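PDB 2Y0H: probable porin from Pseudomonas aeruginosa, which probably forms a diffusion channel through the outer membrane. Local coordinates for residues 257-262 with 304-309; 94-99 with 108-113; 12-17 with 32-37. All coordinates share one frame; numbering follows the deposited sequence.

Interaction 1: residues 257-262 with 304-309; sequences GAHAFG and LRYDYD
H259 and Y308 pack closely on the sheet face they share with F261 and Y306. CE1 of Y308 sits over one face of the imidazole, near its rim and 3.4 Å from H259 CE1, with the two rings inclined by 48°. At the imidazole edge, H259 ND1 and Y306 OH share a 2.8 Å hydrogen bond in which either could be the donor. Y306 reaches its diagonal neighbour because CG is anti to the backbone N (chi1 173°). The same ring lies alongside F261, its CE1 3.5 Å from F261 CE1, completing a four-residue aromatic cluster. Beneath the rings, A260 with D307 and G262 with R305 are hydrogen-bonded antiparallel pairs, and D309 N adds a further bond to A258 O at the end. On the reverse face A260 CB rests on D307 CB at 3.9 Å. R305 grips that carboxylate side-on, NE to D307 OD1 at 2.9 Å and NH2 to D307 OD2 at 3.0 Å, while R323 of the next strand brings a like charge near. Packing thins toward L304, which is exposed and whose side chain comes no nearer than CD2 to G262 O, at 4.0 Å; F261 is exposed as well. Aromatic rings on one face and a paired Arg and Asp on the other are consistent with a barrel wall whose outside meets the membrane region and whose inside faces a polar channel.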
loop_
_atom_site.group_PDB
_atom_site.type_symbol
_atom_site.label_atom_id
_atom_site.label_comp_id
_atom_site.label_asym_id
_atom_site.label_seq_id
_atom_site.Cartn_x
_atom_site.Cartn_y
_atom_site.Cartn_z
ATOM N N GLY A 257 16.386 -8.185 -19.056
ATOM C CA GLY A 257 16.352 -7.019 -19.923
ATOM C C GLY A 257 15.131 -6.164 -19.633
ATOM O O GLY A 257 14.970 -5.652 -18.525
ATOM N N ALA A 258 14.251 -6.038 -20.622
ATOM C CA ALA A 258 13.044 -5.223 -20.485
ATOM C C ALA A 258 11.817 -6.031 -20.010
ATOM O O ALA A 258 10.740 -5.465 -19.806
ATOM C CB ALA A 258 12.741 -4.520 -21.809
ATOM N N HIS A 259 11.989 -7.344 -19.851
ATOM C CA HIS A 259 10.929 -8.240 -19.380
ATOM C C HIS A 259 11.070 -8.553 -17.894
ATOM O O HIS A 259 12.173 -8.534 -17.368
ATOM C CB HIS A 259 11.006 -9.574 -20.118
ATOM C CG HIS A 259 11.038 -9.446 -21.606
ATOM N ND1 HIS A 259 9.911 -9.582 -22.388
ATOM C CD2 HIS A 259 12.063 -9.213 -22.458
ATOM C CE1 HIS A 259 10.241 -9.433 -23.657
ATOM N NE2 HIS A 259 11.542 -9.207 -23.726
ATOM N N ALA A 260 9.956 -8.863 -17.233
ATOM C CA ALA A 260 9.990 -9.448 -15.888
ATOM C C ALA A 260 8.919 -10.521 -15.745
ATOM O O ALA A 260 7.784 -10.330 -16.172
ATOM C CB ALA A 260 9.833 -8.381 -14.809
ATOM N N PHE A 261 9.294 -11.647 -15.147
ATOM C CA PHE A 261 8.411 -12.795 -14.977
ATOM C C PHE A 261 8.331 -13.168 -13.498
ATOM O O PHE A 261 9.346 -13.457 -12.867
ATOM C CB PHE A 261 8.932 -14.001 -15.772
ATOM C CG PHE A 261 9.266 -13.697 -17.220
ATOM C CD1 PHE A 261 8.309 -13.838 -18.214
ATOM C CD2 PHE A 261 10.542 -13.292 -17.586
ATOM C CE1 PHE A 261 8.608 -13.567 -19.535
ATOM C CE2 PHE A 261 10.845 -13.020 -18.916
ATOM C CZ PHE A 261 9.876 -13.163 -19.887
ATOM N N GLY A 262 7.118 -13.169 -12.950
ATOM C CA GLY A 262 6.941 -13.396 -11.526
ATOM C C GLY A 262 5.986 -14.516 -11.145
ATOM O O GLY A 262 5.003 -14.788 -11.844
ATOM N N LEU A 304 0.774 -15.455 -11.156
ATOM C CA LEU A 304 1.693 -15.285 -12.277
ATOM C C LEU A 304 1.598 -13.834 -12.765
ATOM O O LEU A 304 0.501 -13.287 -12.919
ATOM C CB LEU A 304 1.365 -16.257 -13.415
ATOM C CG LEU A 304 1.503 -17.750 -13.079
ATOM C CD1 LEU A 304 1.056 -18.610 -14.258
ATOM C CD2 LEU A 304 2.918 -18.110 -12.662
ATOM N N ARG A 305 2.751 -13.214 -12.989
ATOM C CA ARG A 305 2.805 -11.823 -13.417
ATOM C C ARG A 305 3.866 -11.599 -14.498
ATOM O O ARG A 305 4.981 -12.121 -14.417
ATOM C CB ARG A 305 3.100 -10.921 -12.218
ATOM C CG ARG A 305 3.372 -9.475 -12.589
ATOM C CD ARG A 305 3.614 -8.602 -11.337
ATOM N NE ARG A 305 4.045 -7.265 -11.724
ATOM C CZ ARG A 305 3.901 -6.170 -10.977
ATOM N NH1 ARG A 305 3.331 -6.225 -9.765
ATOM N NH2 ARG A 305 4.329 -5.012 -11.456
ATOM N N TYR A 306 3.516 -10.792 -15.492
ATOM C CA TYR A 306 4.451 -10.437 -16.548
ATOM C C TYR A 306 4.530 -8.929 -16.705
ATOM O O TYR A 306 3.507 -8.252 -16.713
ATOM C CB TYR A 306 4.025 -11.066 -17.871
ATOM C CG TYR A 306 4.860 -10.598 -19.037
ATOM C CD1 TYR A 306 6.192 -10.979 -19.160
ATOM C CD2 TYR A 306 4.326 -9.757 -20.001
ATOM C CE1 TYR A 306 6.962 -10.542 -20.219
ATOM C CE2 TYR A 306 5.086 -9.326 -21.064
ATOM C CZ TYR A 306 6.401 -9.716 -21.168
ATOM O OH TYR A 306 7.156 -9.276 -22.223
ATOM N N ASP A 307 5.749 -8.411 -16.817
ATOM C CA ASP A 307 5.961 -6.988 -17.056
ATOM C C ASP A 307 6.748 -6.754 -18.327
ATOM O O ASP A 307 7.646 -7.526 -18.664
ATOM C CB ASP A 307 6.712 -6.336 -15.893
ATOM C CG ASP A 307 5.931 -6.378 -14.604
ATOM O OD1 ASP A 307 6.031 -7.396 -13.868
ATOM O OD2 ASP A 307 5.224 -5.388 -14.331
ATOM N N TYR A 308 6.412 -5.677 -19.030
ATOM C CA TYR A 308 7.213 -5.259 -20.165
ATOM C C TYR A 308 7.445 -3.744 -20.190
ATOM O O TYR A 308 6.503 -2.957 -20.072
ATOM C CB TYR A 308 6.624 -5.750 -21.489
ATOM C CG TYR A 308 7.600 -5.564 -22.636
ATOM C CD1 TYR A 308 8.799 -6.274 -22.673
ATOM C CD2 TYR A 308 7.344 -4.651 -23.655
ATOM C CE1 TYR A 308 9.715 -6.092 -23.715
ATOM C CE2 TYR A 308 8.246 -4.458 -24.694
ATOM C CZ TYR A 308 9.427 -5.182 -24.722
ATOM O OH TYR A 308 10.319 -4.991 -25.744
ATOM N N ASP A 309 8.714 -3.361 -20.305
ATOM C CA ASP A 309 9.116 -1.975 -20.516
ATOM C C ASP A 309 9.350 -1.776 -22.027
ATOM O O ASP A 309 10.174 -2.462 -22.641
ATOM C CB ASP A 309 10.370 -1.661 -19.685
ATOM C CG ASP A 309 10.789 -0.175 -19.748
ATOM O OD1 ASP A 309 10.426 0.529 -20.704
ATOM O OD2 ASP A 309 11.507 0.283 -18.839
#

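Interaction 2: residues 94-99 with 108-113; sequences GLTAKL and VGILMP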
loop_
_atom_site.group_PDB
_atom_site.type_symbol
_atom_site.label_atom_id
_atom_site.label_comp_id
_atom_site.label_asym_id
_atom_site.label_seq_id
_atom_site.Cartn_x
_atom_site.Cartn_y
_atom_site.Cartn_z
ATOM N N GLY A 94 -3.811 18.807 7.044
ATOM C CA GLY A 94 -3.014 18.338 8.158
ATOM C C GLY A 94 -1.659 19.004 8.136
ATOM O O GLY A 94 -1.149 19.358 7.060
ATOM N N LEU A 95 -1.081 19.172 9.321
ATOM C CA LEU A 95 0.282 19.668 9.466
ATOM C C LEU A 95 1.168 18.580 10.012
ATOM O O LEU A 95 0.703 17.675 10.707
ATOM C CB LEU A 95 0.348 20.867 10.421
ATOM C CG LEU A 95 -0.486 22.080 10.025
ATOM C CD1 LEU A 95 -0.328 23.171 11.064
ATOM C CD2 LEU A 95 -0.084 22.584 8.652
ATOM N N THR A 96 2.451 18.683 9.694
ATOM C CA THR A 96 3.453 17.747 10.174
ATOM C C THR A 96 4.688 18.508 10.655
ATOM O O THR A 96 5.432 19.074 9.849
ATOM C CB THR A 96 3.883 16.778 9.063
ATOM O OG1 THR A 96 2.723 16.183 8.478
ATOM C CG2 THR A 96 4.788 15.707 9.619
ATOM N N ALA A 97 4.891 18.535 11.969
ATOM C CA ALA A 97 6.106 19.099 12.540
ATOM C C ALA A 97 7.215 18.092 12.298
ATOM O O ALA A 97 6.968 16.895 12.358
ATOM C CB ALA A 97 5.927 19.345 14.043
ATOM N N LYS A 98 8.422 18.564 11.998
ATOM C CA LYS A 98 9.558 17.662 11.828
ATOM C C LYS A 98 10.801 18.155 12.575
ATOM O O LYS A 98 11.125 19.341 12.533
ATOM C CB LYS A 98 9.867 17.409 10.342
ATOM C CG LYS A 98 10.137 18.649 9.512
ATOM C CD LYS A 98 10.063 18.351 8.017
ATOM C CE LYS A 98 10.393 19.606 7.204
ATOM N NZ LYS A 98 10.229 19.444 5.718
ATOM N N LEU A 99 11.474 17.233 13.266
ATOM C CA LEU A 99 12.761 17.505 13.901
ATOM C C LEU A 99 13.808 16.619 13.257
ATOM O O LEU A 99 13.498 15.514 12.810
ATOM C CB LEU A 99 12.723 17.189 15.391
ATOM C CG LEU A 99 11.614 17.779 16.267
ATOM C CD1 LEU A 99 11.823 17.347 17.715
ATOM C CD2 LEU A 99 11.567 19.284 16.158
ATOM N N VAL A 108 5.730 14.657 13.555
ATOM C CA VAL A 108 4.518 14.609 14.356
ATOM C C VAL A 108 3.395 15.335 13.629
ATOM O O VAL A 108 3.502 16.526 13.360
ATOM C CB VAL A 108 4.719 15.234 15.761
ATOM C CG1 VAL A 108 3.477 14.986 16.631
ATOM C CG2 VAL A 108 5.959 14.665 16.436
ATOM N N GLY A 109 2.325 14.611 13.309
ATOM C CA GLY A 109 1.169 15.206 12.666
ATOM C C GLY A 109 0.603 14.290 11.606
ATOM O O GLY A 109 0.478 13.083 11.812
ATOM N N ILE A 110 0.260 14.852 10.456
ATOM C CA ILE A 110 -0.265 14.032 9.373
ATOM C C ILE A 110 0.847 13.177 8.747
ATOM O O ILE A 110 1.958 13.642 8.520
ATOM C CB ILE A 110 -0.995 14.881 8.316
ATOM C CG1 ILE A 110 -1.975 14.014 7.523
ATOM C CG2 ILE A 110 0.002 15.649 7.415
ATOM C CD1 ILE A 110 -2.873 14.810 6.602
ATOM N N LEU A 111 0.541 11.911 8.497
ATOM C CA LEU A 111 1.537 10.977 8.000
ATOM C C LEU A 111 0.954 10.080 6.933
ATOM O O LEU A 111 -0.252 9.801 6.925
ATOM C CB LEU A 111 2.019 10.087 9.141
ATOM C CG LEU A 111 2.645 10.773 10.349
ATOM C CD1 LEU A 111 2.883 9.738 11.451
ATOM C CD2 LEU A 111 3.948 11.404 9.906
ATOM N N MET A 112 1.825 9.623 6.042
ATOM C CA MET A 112 1.493 8.564 5.099
ATOM C C MET A 112 2.504 7.445 5.239
ATOM O O MET A 112 3.429 7.355 4.448
ATOM C CB MET A 112 1.518 9.095 3.666
ATOM C CG MET A 112 0.407 10.057 3.379
ATOM S SD MET A 112 0.568 10.727 1.728
ATOM C CE MET A 112 -0.305 12.271 1.909
ATOM N N PRO A 113 2.341 6.598 6.268
ATOM C CA PRO A 113 3.253 5.467 6.480
ATOM C C PRO A 113 3.190 4.475 5.324
ATOM O O PRO A 113 2.110 4.210 4.801
ATOM C CB PRO A 113 2.693 4.775 7.737
ATOM C CG PRO A 113 1.647 5.670 8.276
ATOM C CD PRO A 113 1.198 6.586 7.196
#
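T96 OG1 donates to I110 O over 2.7 Å, meeting a lone pair in the carbonyl plane. Its position beside the backbone N (chi1 -52°) turns the hydroxyl toward the I110 carbonyl, at the corner of the chain. I110 N in turn bonds to L95 O at 2.9 Å, so the backbone on both sides of the I110 side chain is tied to strand 87-101. A regular pair follows: A97 and V108 exchange two backbone bonds, each N to the other's O at 2.8 Å. Between these grips lies G109, paired with T96; G109 CA comes to 3.2 Å from L95 O. The G109 backbone (phi 140°) is one that favours glycine, and the bare CA lets the strands approach closely at the turn. Packing radiates from I110: CG2 presses to 3.0 Å from T96 OG1, a tight contact, while CD1 lies 3.9 Å from CA of G94, which has no side chain to intervene. The T96 and I110 side chains cross at about a right angle. Strand 87-101 is also paired with strand 51-64, where T58 touches I110. On the other side G109 bonds to G132, and I110 and L111 pack on strand 129-137. Beyond the corner the chain leaves the barrel sheet, and strand 111-115 pairs with the short strand 118-119.

Interaction 3: residues 12-17 with 32-37; sequences LRNFYQ and GNWSQG
The W34 indole is met at its edge by N14 and the F15 carbonyl: NE1 donates to N14 OD1 at 2.6 Å, in the ring plane, and CD1 lies 3.3 Å from F15 O. The N14 amide stands nearly perpendicular to the indole (83°). With CG anti to the backbone N (chi1 -167°), N14 spans both neighbours, since its ND2 donates to Q36 OE1 at 2.7 Å, in plane at both ends. Y16 has W34 CB at its ring edge, and Y16 CB approaches W34 CD1 at 3.8 Å. On the reverse face the amides of Q17 and N33 lie side by side and nearly coplanar, Q17 NE2 donating to N33 OD1 at 3.0 Å. Behind them Q17 CG rests against N33 CB at 3.6 Å. The backbone between is a regular antiparallel ladder, its R13 and G37, F15 and S35, Q17 and N33 pairs each doubly bonded. R13 turns from the partner strand to N385 and D122, and L125 of a loop touches F15 and S35. The hairpin thus carries a chain of two hydrogen bonds, W34 to N14 and N14 to Q36, on one face and a separate amide pair on the other, so that directional side-chain bonds supplement the backbone ladder on both surfaces.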
loop_
_atom_site.group_PDB
_atom_site.type_symbol
_atom_site.label_atom_id
_atom_site.label_comp_id
_atom_site.label_asym_id
_atom_site.label_seq_id
_atom_site.Cartn_x
_atom_site.Cartn_y
_atom_site.Cartn_z
ATOM N N LEU A 12 -2.066 16.165 -8.858
ATOM C CA LEU A 12 -3.385 16.096 -9.456
ATOM C C LEU A 12 -3.694 14.667 -9.864
ATOM O O LEU A 12 -2.871 14.009 -10.500
ATOM C CB LEU A 12 -3.461 17.010 -10.688
ATOM C CG LEU A 12 -3.363 18.531 -10.497
ATOM C CD1 LEU A 12 -4.292 18.969 -9.407
ATOM C CD2 LEU A 12 -1.955 18.993 -10.175
ATOM N N ARG A 13 -4.878 14.182 -9.509
ATOM C CA ARG A 13 -5.285 12.854 -9.949
ATOM C C ARG A 13 -6.683 12.843 -10.526
ATOM O O ARG A 13 -7.634 13.216 -9.854
ATOM C CB ARG A 13 -5.203 11.825 -8.821
ATOM C CG ARG A 13 -5.606 10.419 -9.294
ATOM C CD ARG A 13 -5.254 9.334 -8.274
ATOM N NE ARG A 13 -3.832 9.336 -7.961
ATOM C CZ ARG A 13 -3.309 8.726 -6.909
ATOM N NH1 ARG A 13 -4.101 8.073 -6.073
ATOM N NH2 ARG A 13 -2.004 8.775 -6.691
ATOM N N ASN A 14 -6.801 12.407 -11.776
ATOM C CA ASN A 14 -8.108 12.240 -12.405
ATOM C C ASN A 14 -8.403 10.754 -12.594
ATOM O O ASN A 14 -7.611 10.009 -13.176
ATOM C CB ASN A 14 -8.204 13.016 -13.729
ATOM C CG ASN A 14 -9.638 13.114 -14.254
ATOM O OD1 ASN A 14 -10.047 12.349 -15.127
ATOM N ND2 ASN A 14 -10.404 14.058 -13.717
ATOM N N PHE A 15 -9.557 10.340 -12.098
ATOM C CA PHE A 15 -9.841 8.941 -11.867
ATOM C C PHE A 15 -11.199 8.644 -12.446
ATOM O O PHE A 15 -12.191 9.246 -12.053
ATOM C CB PHE A 15 -9.861 8.706 -10.357
ATOM C CG PHE A 15 -9.904 7.258 -9.938
ATOM C CD1 PHE A 15 -11.110 6.575 -9.866
ATOM C CD2 PHE A 15 -8.743 6.605 -9.533
ATOM C CE1 PHE A 15 -11.152 5.250 -9.433
ATOM C CE2 PHE A 15 -8.782 5.298 -9.091
ATOM C CZ PHE A 15 -9.989 4.613 -9.050
ATOM N N TYR A 16 -11.239 7.730 -13.401
ATOM C CA TYR A 16 -12.501 7.282 -13.950
ATOM C C TYR A 16 -12.601 5.772 -13.848
ATOM O O TYR A 16 -11.713 5.043 -14.293
ATOM C CB TYR A 16 -12.669 7.712 -15.410
ATOM C CG TYR A 16 -13.861 7.049 -16.056
ATOM C CD1 TYR A 16 -15.131 7.590 -15.937
ATOM C CD2 TYR A 16 -13.722 5.857 -16.752
ATOM C CE1 TYR A 16 -16.237 6.970 -16.521
ATOM C CE2 TYR A 16 -14.813 5.231 -17.333
ATOM C CZ TYR A 16 -16.068 5.790 -17.214
ATOM O OH TYR A 16 -17.150 5.160 -17.788
ATOM N N GLN A 17 -13.687 5.299 -13.261
ATOM C CA GLN A 17 -13.892 3.866 -13.164
ATOM C C GLN A 17 -15.271 3.473 -13.659
ATOM O O GLN A 17 -16.279 4.123 -13.350
ATOM C CB GLN A 17 -13.684 3.373 -11.732
ATOM C CG GLN A 17 -14.685 3.917 -10.744
ATOM C CD GLN A 17 -14.889 2.984 -9.577
ATOM O OE1 GLN A 17 -14.119 2.039 -9.377
ATOM N NE2 GLN A 17 -15.938 3.234 -8.801
ATOM N N GLY A 32 -20.800 3.991 -13.293
ATOM C CA GLY A 32 -19.605 4.764 -13.566
ATOM C C GLY A 32 -19.289 5.769 -12.475
ATOM O O GLY A 32 -20.138 6.095 -11.651
ATOM N N ASN A 33 -18.052 6.249 -12.469
ATOM C CA ASN A 33 -17.599 7.241 -11.507
ATOM C C ASN A 33 -16.453 8.031 -12.087
ATOM O O ASN A 33 -15.482 7.463 -12.579
ATOM C CB ASN A 33 -17.107 6.588 -10.219
ATOM C CG ASN A 33 -18.226 6.207 -9.294
ATOM O OD1 ASN A 33 -18.306 5.062 -8.849
ATOM N ND2 ASN A 33 -19.100 7.165 -8.986
ATOM N N TRP A 34 -16.562 9.347 -12.009
ATOM C CA TRP A 34 -15.505 10.214 -12.455
ATOM C C TRP A 34 -15.260 11.205 -11.331
ATOM O O TRP A 34 -16.202 11.796 -10.811
ATOM C CB TRP A 34 -15.908 10.931 -13.749
ATOM C CG TRP A 34 -14.752 11.611 -14.439
ATOM C CD1 TRP A 34 -13.437 11.283 -14.330
ATOM C CD2 TRP A 34 -14.810 12.741 -15.326
ATOM N NE1 TRP A 34 -12.668 12.125 -15.104
ATOM C CE2 TRP A 34 -13.486 13.034 -15.718
ATOM C CE3 TRP A 34 -15.852 13.527 -15.833
ATOM C CZ2 TRP A 34 -13.175 14.086 -16.586
ATOM C CZ3 TRP A 34 -15.539 14.574 -16.691
ATOM C CH2 TRP A 34 -14.214 14.838 -17.062
ATOM N N SER A 35 -14.003 11.365 -10.935
ATOM C CA SER A 35 -13.677 12.302 -9.867
ATOM C C SER A 35 -12.238 12.825 -9.962
ATOM O O SER A 35 -11.429 12.314 -10.738
ATOM C CB SER A 35 -13.972 11.678 -8.494
ATOM O OG SER A 35 -13.213 10.502 -8.274
ATOM N N GLN A 36 -11.925 13.843 -9.177
ATOM C CA GLN A 36 -10.663 14.551 -9.307
ATOM C C GLN A 36 -10.071 14.828 -7.931
ATOM O O GLN A 36 -10.754 15.340 -7.025
ATOM C CB GLN A 36 -10.861 15.870 -10.072
ATOM C CG GLN A 36 -9.621 16.774 -10.116
ATOM C CD GLN A 36 -8.563 16.275 -11.094
ATOM O OE1 GLN A 36 -8.890 15.701 -12.137
ATOM N NE2 GLN A 36 -7.291 16.489 -10.760
ATOM N N GLY A 37 -8.797 14.493 -7.782
ATOM C CA GLY A 37 -8.112 14.681 -6.527
ATOM C C GLY A 37 -7.062 15.766 -6.620
ATOM O O GLY A 37 -6.437 15.970 -7.670
#

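All three contacts belong to one closed antiparallel barrel of 18 strands, in which neighbours in sequence are neighbours in the sheet. Along the chain, interaction 3 comes first, joining the opening pair 7-22 and 30-43; interaction 2 follows, between strand 87-101 and residues 108-113, where strand 104-108 ends, and interaction 1 joins strands 259-269 and 300-309. Interactions 1 and 2 lie on opposite sides of the chain's centre, their own centres about 36 Å apart. The centres of interactions 2 and 3 are about 26 Å apart, and no two contacts touch. Interactions 1 and 3 are regular pairings of adjacent wall strands, while interaction 2 marks where the chain departs from the wall, consistent with a porin barrel with a folded-in segment.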